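Monovalent Na+/H+ antiporter subunit D (Dietzia sp. DQ12-45-1b, PDB 7D3U) is a membrane subunit of the Mrp complex, a bacterial sodium/proton pump, and probably contributes to its ion translocation, being related to the antiporter-like subunits of complex I. Local coordinates at residues F279-M283 against G309-V315; T242-S246 against K337-L342; L112-V116 against P142-L146; T150-S156 against L442-P448. The contacts are given in a common frame with arbitrary orientation. Residue numbers count along the deposited sequence, not the author numbering.

Contact 1 (F279-M283 against G309-V315); sequences FSATM and GYILLGV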
loop_
_atom_site.group_PDB
_atom_site.type_symbol
_atom_site.label_atom_id
_atom_site.label_comp_id
_atom_site.label_asym_id
_atom_site.label_seq_id
_atom_site.Cartn_x
_atom_site.Cartn_y
_atom_site.Cartn_z
ATOM N N PHE A 279 -7.022 -15.059 0.434
ATOM C CA PHE A 279 -5.885 -14.697 1.266
ATOM C C PHE A 279 -4.775 -15.739 1.210
ATOM O O PHE A 279 -3.598 -15.381 1.324
ATOM C CB PHE A 279 -6.352 -14.462 2.700
ATOM C CG PHE A 279 -7.402 -13.394 2.818
ATOM C CD1 PHE A 279 -7.448 -12.349 1.912
ATOM C CD2 PHE A 279 -8.347 -13.435 3.826
ATOM C CE1 PHE A 279 -8.412 -11.369 2.010
ATOM C CE2 PHE A 279 -9.314 -12.456 3.928
ATOM C CZ PHE A 279 -9.344 -11.423 3.020
ATOM N N SER A 280 -5.104 -17.016 1.000
ATOM C CA SER A 280 -4.051 -17.995 0.761
ATOM C C SER A 280 -3.378 -17.751 -0.583
ATOM O O SER A 280 -2.147 -17.839 -0.696
ATOM C CB SER A 280 -4.623 -19.409 0.832
ATOM O OG SER A 280 -5.941 -19.453 0.319
ATOM N N ALA A 281 -4.166 -17.429 -1.612
ATOM C CA ALA A 281 -3.577 -17.042 -2.886
ATOM C C ALA A 281 -2.696 -15.812 -2.735
ATOM O O ALA A 281 -1.672 -15.700 -3.412
ATOM C CB ALA A 281 -4.673 -16.794 -3.919
ATOM N N THR A 282 -3.070 -14.887 -1.852
ATOM C CA THR A 282 -2.222 -13.730 -1.590
ATOM C C THR A 282 -0.910 -14.150 -0.946
ATOM O O THR A 282 0.171 -13.775 -1.414
ATOM C CB THR A 282 -2.954 -12.725 -0.704
ATOM O OG1 THR A 282 -4.224 -12.413 -1.284
ATOM C CG2 THR A 282 -2.144 -11.453 -0.579
ATOM N N MET A 283 -0.988 -14.928 0.137
ATOM C CA MET A 283 0.218 -15.421 0.795
ATOM C C MET A 283 1.152 -16.099 -0.194
ATOM O O MET A 283 2.378 -15.982 -0.083
ATOM C CB MET A 283 -0.150 -16.394 1.915
ATOM C CG MET A 283 -0.877 -15.763 3.078
ATOM S SD MET A 283 -1.032 -16.898 4.465
ATOM C CE MET A 283 -1.793 -18.298 3.656
ATOM N N GLY A 309 -1.706 -10.902 3.097
ATOM C CA GLY A 309 -2.465 -12.134 2.960
ATOM C C GLY A 309 -2.433 -12.970 4.224
ATOM O O GLY A 309 -3.411 -13.640 4.565
ATOM N N TYR A 310 -1.302 -12.950 4.928
ATOM C CA TYR A 310 -1.193 -13.658 6.203
ATOM C C TYR A 310 -2.160 -13.091 7.235
ATOM O O TYR A 310 -2.881 -13.837 7.904
ATOM C CB TYR A 310 0.238 -13.569 6.732
ATOM C CG TYR A 310 1.086 -14.792 6.497
ATOM C CD1 TYR A 310 1.084 -15.842 7.400
ATOM C CD2 TYR A 310 1.910 -14.883 5.388
ATOM C CE1 TYR A 310 1.864 -16.954 7.196
ATOM C CE2 TYR A 310 2.694 -15.991 5.177
ATOM C CZ TYR A 310 2.668 -17.023 6.083
ATOM O OH TYR A 310 3.451 -18.131 5.870
ATOM N N ILE A 311 -2.171 -11.766 7.386
ATOM C CA ILE A 311 -2.983 -11.132 8.420
ATOM C C ILE A 311 -4.463 -11.350 8.146
ATOM O O ILE A 311 -5.213 -11.808 9.015
ATOM C CB ILE A 311 -2.653 -9.633 8.519
ATOM C CG1 ILE A 311 -1.182 -9.431 8.860
ATOM C CG2 ILE A 311 -3.526 -8.977 9.558
ATOM C CD1 ILE A 311 -0.716 -8.024 8.645
ATOM N N LEU A 312 -4.907 -11.011 6.935
ATOM C CA LEU A 312 -6.319 -11.131 6.596
ATOM C C LEU A 312 -6.818 -12.561 6.704
ATOM O O LEU A 312 -8.027 -12.773 6.832
ATOM C CB LEU A 312 -6.568 -10.598 5.188
ATOM C CG LEU A 312 -6.730 -9.084 5.112
ATOM C CD1 LEU A 312 -6.933 -8.631 3.678
ATOM C CD2 LEU A 312 -7.877 -8.629 5.994
ATOM N N LEU A 313 -5.920 -13.546 6.654
ATOM C CA LEU A 313 -6.333 -14.920 6.911
ATOM C C LEU A 313 -6.908 -15.067 8.312
ATOM O O LEU A 313 -7.729 -15.956 8.556
ATOM C CB LEU A 313 -5.151 -15.866 6.716
ATOM C CG LEU A 313 -5.474 -17.356 6.676
ATOM C CD1 LEU A 313 -6.426 -17.649 5.537
ATOM C CD2 LEU A 313 -4.201 -18.166 6.537
ATOM N N GLY A 314 -6.498 -14.201 9.239
ATOM C CA GLY A 314 -7.044 -14.253 10.583
ATOM C C GLY A 314 -8.527 -13.953 10.640
ATOM O O GLY A 314 -9.220 -14.412 11.550
ATOM N N VAL A 315 -9.037 -13.180 9.679
ATOM C CA VAL A 315 -10.471 -12.921 9.623
ATOM C C VAL A 315 -11.208 -13.967 8.795
ATOM O O VAL A 315 -12.432 -14.101 8.932
ATOM C CB VAL A 315 -10.766 -11.510 9.081
ATOM C CG1 VAL A 315 -10.279 -11.361 7.656
ATOM C CG2 VAL A 315 -12.251 -11.212 9.167
#

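Contact 2 (T242-S246 against K337-L342); sequences TAMFS and KAALFL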
loop_
_atom_site.group_PDB
_atom_site.type_symbol
_atom_site.label_atom_id
_atom_site.label_comp_id
_atom_site.label_asym_id
_atom_site.label_seq_id
_atom_site.Cartn_x
_atom_site.Cartn_y
_atom_site.Cartn_z
ATOM N N THR A 242 8.427 5.364 2.304
ATOM C CA THR A 242 7.918 4.004 2.169
ATOM C C THR A 242 7.914 3.276 3.505
ATOM O O THR A 242 7.020 2.464 3.763
ATOM C CB THR A 242 8.735 3.225 1.136
ATOM O OG1 THR A 242 8.283 1.867 1.099
ATOM C CG2 THR A 242 10.210 3.247 1.480
ATOM N N ALA A 243 8.886 3.564 4.371
ATOM C CA ALA A 243 8.890 2.959 5.697
ATOM C C ALA A 243 7.724 3.465 6.533
ATOM O O ALA A 243 7.131 2.707 7.308
ATOM C CB ALA A 243 10.215 3.244 6.398
ATOM N N MET A 244 7.380 4.745 6.388
ATOM C CA MET A 244 6.232 5.277 7.111
ATOM C C MET A 244 4.927 4.716 6.564
ATOM O O MET A 244 3.983 4.470 7.323
ATOM C CB MET A 244 6.230 6.803 7.047
ATOM C CG MET A 244 5.060 7.446 7.760
ATOM S SD MET A 244 5.192 9.237 7.788
ATOM C CE MET A 244 6.897 9.422 8.294
ATOM N N PHE A 245 4.854 4.499 5.251
ATOM C CA PHE A 245 3.619 4.011 4.647
ATOM C C PHE A 245 3.438 2.511 4.831
ATOM O O PHE A 245 2.313 2.011 4.720
ATOM C CB PHE A 245 3.583 4.341 3.156
ATOM C CG PHE A 245 3.438 5.802 2.857
ATOM C CD1 PHE A 245 3.403 6.738 3.873
ATOM C CD2 PHE A 245 3.332 6.236 1.552
ATOM C CE1 PHE A 245 3.273 8.078 3.591
ATOM C CE2 PHE A 245 3.202 7.573 1.264
ATOM C CZ PHE A 245 3.175 8.495 2.286
ATOM N N SER A 246 4.523 1.782 5.096
ATOM C CA SER A 246 4.443 0.331 5.208
ATOM C C SER A 246 3.535 -0.126 6.340
ATOM O O SER A 246 3.081 -1.275 6.326
ATOM C CB SER A 246 5.839 -0.250 5.412
ATOM O OG SER A 246 6.177 -0.264 6.786
ATOM N N LYS A 337 7.850 -4.944 9.324
ATOM C CA LYS A 337 8.014 -4.323 8.018
ATOM C C LYS A 337 8.494 -2.886 8.143
ATOM O O LYS A 337 9.222 -2.402 7.271
ATOM C CB LYS A 337 6.700 -4.384 7.242
ATOM C CG LYS A 337 6.850 -4.115 5.762
ATOM C CD LYS A 337 7.829 -5.084 5.131
ATOM C CE LYS A 337 7.272 -6.492 5.114
ATOM N NZ LYS A 337 8.254 -7.463 4.569
ATOM N N ALA A 338 8.102 -2.189 9.210
ATOM C CA ALA A 338 8.704 -0.889 9.479
ATOM C C ALA A 338 10.196 -1.033 9.750
ATOM O O ALA A 338 11.015 -0.320 9.164
ATOM C CB ALA A 338 8.000 -0.215 10.653
ATOM N N ALA A 339 10.567 -1.970 10.625
ATOM C CA ALA A 339 11.975 -2.200 10.928
ATOM C C ALA A 339 12.746 -2.754 9.740
ATOM O O ALA A 339 13.980 -2.736 9.757
ATOM C CB ALA A 339 12.113 -3.157 12.110
ATOM N N LEU A 340 12.052 -3.248 8.718
ATOM C CA LEU A 340 12.711 -3.803 7.544
ATOM C C LEU A 340 12.894 -2.759 6.452
ATOM O O LEU A 340 13.906 -2.776 5.744
ATOM C CB LEU A 340 11.911 -4.991 7.010
ATOM C CG LEU A 340 12.702 -6.211 6.540
ATOM C CD1 LEU A 340 13.923 -6.423 7.406
ATOM C CD2 LEU A 340 11.819 -7.439 6.560
ATOM N N PHE A 341 11.931 -1.850 6.300
ATOM C CA PHE A 341 12.097 -0.737 5.377
ATOM C C PHE A 341 13.038 0.325 5.926
ATOM O O PHE A 341 13.517 1.166 5.160
ATOM C CB PHE A 341 10.744 -0.104 5.058
ATOM C CG PHE A 341 10.003 -0.781 3.947
ATOM C CD1 PHE A 341 10.432 -0.665 2.640
ATOM C CD2 PHE A 341 8.867 -1.522 4.207
ATOM C CE1 PHE A 341 9.745 -1.281 1.617
ATOM C CE2 PHE A 341 8.178 -2.137 3.188
ATOM C CZ PHE A 341 8.617 -2.017 1.892
ATOM N N LEU A 342 13.303 0.312 7.232
ATOM C CA LEU A 342 14.239 1.253 7.833
ATOM C C LEU A 342 15.671 0.746 7.807
ATOM O O LEU A 342 16.605 1.554 7.812
ATOM C CB LEU A 342 13.835 1.552 9.278
ATOM C CG LEU A 342 12.581 2.397 9.494
ATOM C CD1 LEU A 342 12.295 2.549 10.975
ATOM C CD2 LEU A 342 12.744 3.747 8.843
#

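Contact 3 (L112-V116 against P142-L146); sequences LVLLV and PSYGL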
loop_
_atom_site.group_PDB
_atom_site.type_symbol
_atom_site.label_atom_id
_atom_site.label_comp_id
_atom_site.label_asym_id
_atom_site.label_seq_id
_atom_site.Cartn_x
_atom_site.Cartn_y
_atom_site.Cartn_z
ATOM N N LEU A 112 2.914 17.392 6.891
ATOM C CA LEU A 112 2.267 16.293 6.182
ATOM C C LEU A 112 2.265 15.018 7.015
ATOM O O LEU A 112 1.294 14.254 6.981
ATOM C CB LEU A 112 2.949 16.060 4.837
ATOM C CG LEU A 112 2.609 17.074 3.745
ATOM C CD1 LEU A 112 3.307 16.713 2.449
ATOM C CD2 LEU A 112 1.111 17.166 3.542
ATOM N N VAL A 113 3.333 14.772 7.774
ATOM C CA VAL A 113 3.355 13.606 8.651
ATOM C C VAL A 113 2.276 13.727 9.718
ATOM O O VAL A 113 1.587 12.752 10.041
ATOM C CB VAL A 113 4.753 13.429 9.272
ATOM C CG1 VAL A 113 4.712 12.412 10.393
ATOM C CG2 VAL A 113 5.737 12.995 8.214
ATOM N N LEU A 114 2.089 14.931 10.261
ATOM C CA LEU A 114 1.066 15.121 11.281
ATOM C C LEU A 114 -0.332 14.989 10.692
ATOM O O LEU A 114 -1.241 14.474 11.350
ATOM C CB LEU A 114 1.243 16.480 11.953
ATOM C CG LEU A 114 2.411 16.545 12.933
ATOM C CD1 LEU A 114 2.432 17.873 13.659
ATOM C CD2 LEU A 114 2.333 15.396 13.913
ATOM N N LEU A 115 -0.523 15.434 9.450
ATOM C CA LEU A 115 -1.824 15.281 8.811
ATOM C C LEU A 115 -2.120 13.817 8.506
ATOM O O LEU A 115 -3.259 13.362 8.664
ATOM C CB LEU A 115 -1.881 16.129 7.543
ATOM C CG LEU A 115 -2.072 17.624 7.794
ATOM C CD1 LEU A 115 -1.238 18.452 6.839
ATOM C CD2 LEU A 115 -3.534 17.993 7.669
ATOM N N VAL A 116 -1.105 13.060 8.086
ATOM C CA VAL A 116 -1.277 11.623 7.891
ATOM C C VAL A 116 -1.610 10.944 9.212
ATOM O O VAL A 116 -2.463 10.052 9.273
ATOM C CB VAL A 116 -0.020 11.019 7.240
ATOM C CG1 VAL A 116 -0.137 9.519 7.146
ATOM C CG2 VAL A 116 0.186 11.599 5.861
ATOM N N PRO A 142 -2.144 13.694 2.247
ATOM C CA PRO A 142 -0.761 13.993 2.644
ATOM C C PRO A 142 0.210 12.906 2.258
ATOM O O PRO A 142 1.413 13.174 2.176
ATOM C CB PRO A 142 -0.853 14.139 4.168
ATOM C CG PRO A 142 -2.279 14.400 4.443
ATOM C CD PRO A 142 -3.026 13.623 3.419
ATOM N N SER A 143 -0.268 11.685 2.025
ATOM C CA SER A 143 0.618 10.640 1.536
ATOM C C SER A 143 1.114 10.959 0.134
ATOM O O SER A 143 2.269 10.676 -0.200
ATOM C CB SER A 143 -0.095 9.295 1.557
ATOM O OG SER A 143 -0.868 9.146 2.732
ATOM N N TYR A 144 0.257 11.551 -0.698
ATOM C CA TYR A 144 0.672 11.905 -2.048
ATOM C C TYR A 144 1.713 13.013 -2.035
ATOM O O TYR A 144 2.609 13.032 -2.887
ATOM C CB TYR A 144 -0.538 12.323 -2.882
ATOM C CG TYR A 144 -1.665 11.315 -2.888
ATOM C CD1 TYR A 144 -1.420 9.965 -2.680
ATOM C CD2 TYR A 144 -2.974 11.716 -3.107
ATOM C CE1 TYR A 144 -2.447 9.045 -2.686
ATOM C CE2 TYR A 144 -4.007 10.802 -3.115
ATOM C CZ TYR A 144 -3.738 9.469 -2.905
ATOM O OH TYR A 144 -4.764 8.555 -2.911
ATOM N N GLY A 145 1.615 13.943 -1.084
ATOM C CA GLY A 145 2.639 14.961 -0.954
ATOM C C GLY A 145 3.954 14.409 -0.448
ATOM O O GLY A 145 5.022 14.880 -0.848
ATOM N N LEU A 146 3.901 13.405 0.429
ATOM C CA LEU A 146 5.120 12.794 0.942
ATOM C C LEU A 146 5.833 11.954 -0.107
ATOM O O LEU A 146 7.032 11.698 0.036
ATOM C CB LEU A 146 4.805 11.932 2.163
ATOM C CG LEU A 146 4.445 12.675 3.448
ATOM C CD1 LEU A 146 4.160 11.691 4.564
ATOM C CD2 LEU A 146 5.564 13.615 3.836
#

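Contact 4 (T150-S156 against L442-P448); sequences TRSGRAS and LPEGLDP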
loop_
_atom_site.group_PDB
_atom_site.type_symbol
_atom_site.label_atom_id
_atom_site.label_comp_id
_atom_site.label_asym_id
_atom_site.label_seq_id
_atom_site.Cartn_x
_atom_site.Cartn_y
_atom_site.Cartn_z
ATOM N N THR A 150 11.896 14.001 -1.243
ATOM C CA THR A 150 13.038 13.123 -1.428
ATOM C C THR A 150 14.235 13.686 -0.674
ATOM O O THR A 150 14.255 14.857 -0.285
ATOM C CB THR A 150 13.380 12.951 -2.911
ATOM O OG1 THR A 150 12.263 12.363 -3.587
ATOM C CG2 THR A 150 14.580 12.039 -3.075
ATOM N N ARG A 151 15.236 12.829 -0.469
ATOM C CA ARG A 151 16.444 13.247 0.232
ATOM C C ARG A 151 17.147 14.389 -0.488
ATOM O O ARG A 151 17.754 15.250 0.157
ATOM C CB ARG A 151 17.384 12.051 0.395
ATOM C CG ARG A 151 18.793 12.399 0.837
ATOM C CD ARG A 151 19.654 11.154 0.990
ATOM N NE ARG A 151 19.962 10.527 -0.292
ATOM C CZ ARG A 151 19.300 9.490 -0.796
ATOM N NH1 ARG A 151 19.651 8.984 -1.969
ATOM N NH2 ARG A 151 18.287 8.959 -0.127
ATOM N N SER A 152 17.061 14.428 -1.816
ATOM C CA SER A 152 17.717 15.460 -2.604
ATOM C C SER A 152 16.798 16.613 -2.972
ATOM O O SER A 152 17.250 17.556 -3.628
ATOM C CB SER A 152 18.296 14.858 -3.884
ATOM O OG SER A 152 17.278 14.253 -4.659
ATOM N N GLY A 153 15.530 16.564 -2.579
ATOM C CA GLY A 153 14.603 17.629 -2.885
ATOM C C GLY A 153 14.066 17.632 -4.297
ATOM O O GLY A 153 13.361 18.577 -4.668
ATOM N N ARG A 154 14.374 16.620 -5.096
ATOM C CA ARG A 154 13.894 16.511 -6.464
ATOM C C ARG A 154 12.997 15.286 -6.601
ATOM O O ARG A 154 12.710 14.582 -5.632
ATOM C CB ARG A 154 15.062 16.440 -7.450
ATOM C CG ARG A 154 15.430 17.770 -8.073
ATOM C CD ARG A 154 16.025 18.715 -7.050
ATOM N NE ARG A 154 16.730 19.821 -7.688
ATOM C CZ ARG A 154 17.354 20.788 -7.026
ATOM N NH1 ARG A 154 17.973 21.755 -7.688
ATOM N NH2 ARG A 154 17.363 20.788 -5.702
ATOM N N ALA A 155 12.551 15.040 -7.829
ATOM C CA ALA A 155 11.742 13.873 -8.139
ATOM C C ALA A 155 12.000 13.479 -9.583
ATOM O O ALA A 155 12.287 14.327 -10.431
ATOM C CB ALA A 155 10.250 14.138 -7.911
ATOM N N SER A 156 11.907 12.183 -9.853
ATOM C CA SER A 156 12.211 11.647 -11.167
ATOM C C SER A 156 10.928 11.305 -11.916
ATOM O O SER A 156 9.820 11.381 -11.382
ATOM C CB SER A 156 13.107 10.418 -11.045
ATOM O OG SER A 156 12.439 9.370 -10.366
ATOM N N LEU A 442 22.628 8.825 -5.344
ATOM C CA LEU A 442 21.412 9.358 -5.942
ATOM C C LEU A 442 21.382 9.000 -7.421
ATOM O O LEU A 442 22.292 9.378 -8.171
ATOM C CB LEU A 442 21.336 10.873 -5.752
ATOM C CG LEU A 442 20.776 11.368 -4.418
ATOM C CD1 LEU A 442 21.241 12.786 -4.147
ATOM C CD2 LEU A 442 19.262 11.290 -4.416
ATOM N N PRO A 443 20.370 8.267 -7.876
ATOM C CA PRO A 443 20.315 7.904 -9.294
ATOM C C PRO A 443 20.165 9.134 -10.169
ATOM O O PRO A 443 19.682 10.180 -9.731
ATOM C CB PRO A 443 19.080 7.004 -9.385
ATOM C CG PRO A 443 18.244 7.386 -8.212
ATOM C CD PRO A 443 19.205 7.769 -7.128
ATOM N N GLU A 444 20.577 8.995 -11.422
ATOM C CA GLU A 444 20.539 10.112 -12.361
ATOM C C GLU A 444 19.085 10.450 -12.658
ATOM O O GLU A 444 18.401 9.735 -13.395
ATOM C CB GLU A 444 21.302 9.759 -13.633
ATOM C CG GLU A 444 21.840 10.961 -14.386
ATOM C CD GLU A 444 20.887 11.458 -15.449
ATOM O OE1 GLU A 444 21.068 12.601 -15.917
ATOM O OE2 GLU A 444 19.962 10.707 -15.821
ATOM N N GLY A 445 18.611 11.552 -12.094
ATOM C CA GLY A 445 17.213 11.920 -12.197
ATOM C C GLY A 445 16.683 12.494 -10.902
ATOM O O GLY A 445 15.694 13.230 -10.900
ATOM N N LEU A 446 17.327 12.149 -9.788
ATOM C CA LEU A 446 16.969 12.689 -8.486
ATOM C C LEU A 446 18.004 13.654 -7.937
ATOM O O LEU A 446 17.724 14.330 -6.943
ATOM C CB LEU A 446 16.766 11.559 -7.465
ATOM C CG LEU A 446 15.473 10.745 -7.491
ATOM C CD1 LEU A 446 15.514 9.716 -8.600
ATOM C CD2 LEU A 446 15.255 10.066 -6.158
ATOM N N ASP A 447 19.181 13.742 -8.549
ATOM C CA ASP A 447 20.228 14.571 -7.973
ATOM C C ASP A 447 20.107 16.004 -8.485
ATOM O O ASP A 447 19.721 16.222 -9.634
ATOM C CB ASP A 447 21.605 14.010 -8.312
ATOM C CG ASP A 447 21.817 13.855 -9.800
ATOM O OD1 ASP A 447 20.820 13.657 -10.523
ATOM O OD2 ASP A 447 22.981 13.924 -10.247
ATOM N N PRO A 448 20.427 16.999 -7.654
ATOM C CA PRO A 448 20.275 18.408 -8.038
ATOM C C PRO A 448 21.376 18.912 -8.967
ATOM O O PRO A 448 21.928 19.999 -8.777
ATOM C CB PRO A 448 20.306 19.129 -6.687
ATOM C CG PRO A 448 21.150 18.257 -5.836
ATOM C CD PRO A 448 20.833 16.853 -6.246
#

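Contact 1 (F279-M283 against G309-V315)
Phe-279 is the main knob of this antiparallel helix pair, whose short axes come within 8.1 Å at a crossing angle of -161°. Its m rotamer swings the ring, which bound detergent also touches, into the hole formed by Gly-309, Leu-312, Leu-313 and Val-315. Leu-312 CB sits 3.4 Å from the Phe-279 ring centroid, nearly on the ring normal, in a CH-pi contact, and Leu-312 CD1 adds 3.5 Å packing on Phe-279 CE1. Leu-313, in a t,p conformation, spreads between both ends of the first segment: its CD1 lies 4.3 Å from Phe-279 CB and its CD2 3.8 Å from Met-283 CE. Met-283 folds in an m,t,m shape that brings SD over the face of the Tyr-310 ring, 3.6 Å from its centroid, a Met-aromatic contact; Tyr-310 CA-CB points away, and a chi1 of -100°, off the usual wells, brings the ring back. Gly-309 permits the close approach, with its CA 3.6 Å from Thr-282 CG2; a CB here would clash with Thr-282. Helices 272-292 and 296-316 thus form an antiparallel transmembrane hairpin whose contact here is buried. Helix 405-430 receives Met-283 and Tyr-310, whose OH is hydrogen-bonded to Ala-411 O, while helix 249-263 packs on Leu-312 and Val-315, and helix 320-350 covers Ile-311.

Contact 2 (T242-S246 against K337-L342)
An interrupted transmembrane helix, split into helices 239-245 and 249-263, meets the long helix 320-350 here, deep in the bundle of the antiporter-like family. Thr-242 starts the contact: its OG1 rests over one face of the Phe-341 ring, 3.5 Å from CE1. Ala-243 follows where the CA atoms come nearest, 4.9 Å between its CA and that of Phe-341; its small CB fits 3.6 Å from both Phe-341 CB and Leu-342 CD2. Met-244 and Phe-245 take no part in this contact; Phe-245 packs on Ser-143 and Leu-146 of helix 129-146. Ser-246, near the interruption, faces helix 320-350 again and lies against Lys-337, with 4.0 Å between Ser-246 CB and Lys-337 CG. The backbone O of Ser-246 accepts a hydrogen bond from Lys-251 NZ, and Lys-337 touches His-303, so buried polar groups cluster here, consistent with the hydrophilic central axis of such subunits. Ser-246 OG donates back to Ala-243 O at 3.2 Å, while Ser-246 CB packs 3.5 Å from Phe-341 CD2.

Contact 3 (L112-V116 against P142-L146)
Two antiparallel helical segments cross at -147°, their short axes 9.0 Å apart at closest approach, and the CA atoms come nearest where Leu-112 CA and Pro-142 CA are 5.2 Å apart. Each segment keeps its own helical bond, Val-116 N to Leu-112 O at 2.9 Å and Leu-146 N to Pro-142 O at 3.0 Å, but Pro-142, lacking an amide hydrogen, breaks the bonding to the turn before and kinks its helix. The Pro-142 ring is the centre of the interface. Its CB lies 3.5 Å from Leu-112 O, 3.7 Å from Leu-112 CD2 and a tight 3.2 Å from Val-116 CG2, while Pro-142 CG meets Leu-115 CB at 3.6 Å. One turn on, Leu-146 CD2 packs 3.7 Å from Leu-112 CB, and its CD1 reaches both Val-113 CG2 and Val-116 CG2, each at 4.2 Å. Gly-145 accommodates the tip of Leu-112, with Leu-112 CD1 3.8 Å from Gly-145 C; a CB on Gly-145 would collide with that methyl. Subunit A packs on one border, its Val-751 against Leu-115 and Pro-142 and its Leu-758 against Leu-112. Built mainly of apolar side chains, with no hydrogen bond between the two segments, the arrangement is a transmembrane helical hairpin, in which helices 109-125 and 129-146 are joined by a short connection and pack antiparallel.

Contact 4 (T150-S156 against L442-P448)
Leu-442 opens the contact by laying CD2 3.4 Å from Arg-151 NH1 and 3.6 Å from Ser-152 OG. Pro-443 then begins a turn, its O accepting Leu-446 N at 3.1 Å. Inside that turn Gly-445 has a positive phi of 140°, a backbone shape in which a CB would jam against the preceding carbonyl; its O lies 3.6 Å from Ala-155 O and 3.8 Å from Ser-156 CB, and its N makes a weak hydrogen bond of 3.4 Å to Asp-447 OD1. Leu-446 buries the most surface of any residue here. Its O accepts a very short hydrogen bond, 2.3 Å, from Ser-152 OG and lies 3.4 Å from Arg-154 CB, while its CD2 meets Thr-150 CG2 at 3.7 Å and its CD1 meets Ser-156 CB at 3.5 Å. Pro-448 ends the run with its CB over one face of the Arg-154 guanidinium, 3.4 Å from CZ; that arginine also forms a salt bridge to Asp-468. Ala-155 O accepts a hydrogen bond from Arg-763 NH1 of subunit A, at a subunit border. The loop between helices 129-146 and 157-187 thus meets that between strands 437-438 and 519-520: Thr-150 to Gly-153 form a type I beta turn, and Ser-156 is the N-cap of helix 157-187, its OG taking the Gly-159 amide.

From the N terminus, contact 3 comes first and closes completely, pairing helices 109-125 and 129-146. Directly after it, residues 150-156, in the loop before helix 157-187, open contact 4, whose partner 442-448 lies some 290 residues on, in the loop between strands 437-438 and 519-520. Within that span falls contact 2, joining 242-246 to 337-342, and within contact 2 lies the short hairpin of contact 1. Contacts 1, 2 and 4 are thus concentric along the chain, and none cross. Contacts 2 and 3 touch in space, where Phe-245 packs on Ser-143 and Leu-146 and Met-244 on Val-113. Contact 1 lies across the chain's centre from contacts 3 and 4, linked to contact 2 through the successive helices 296-316 and 320-350.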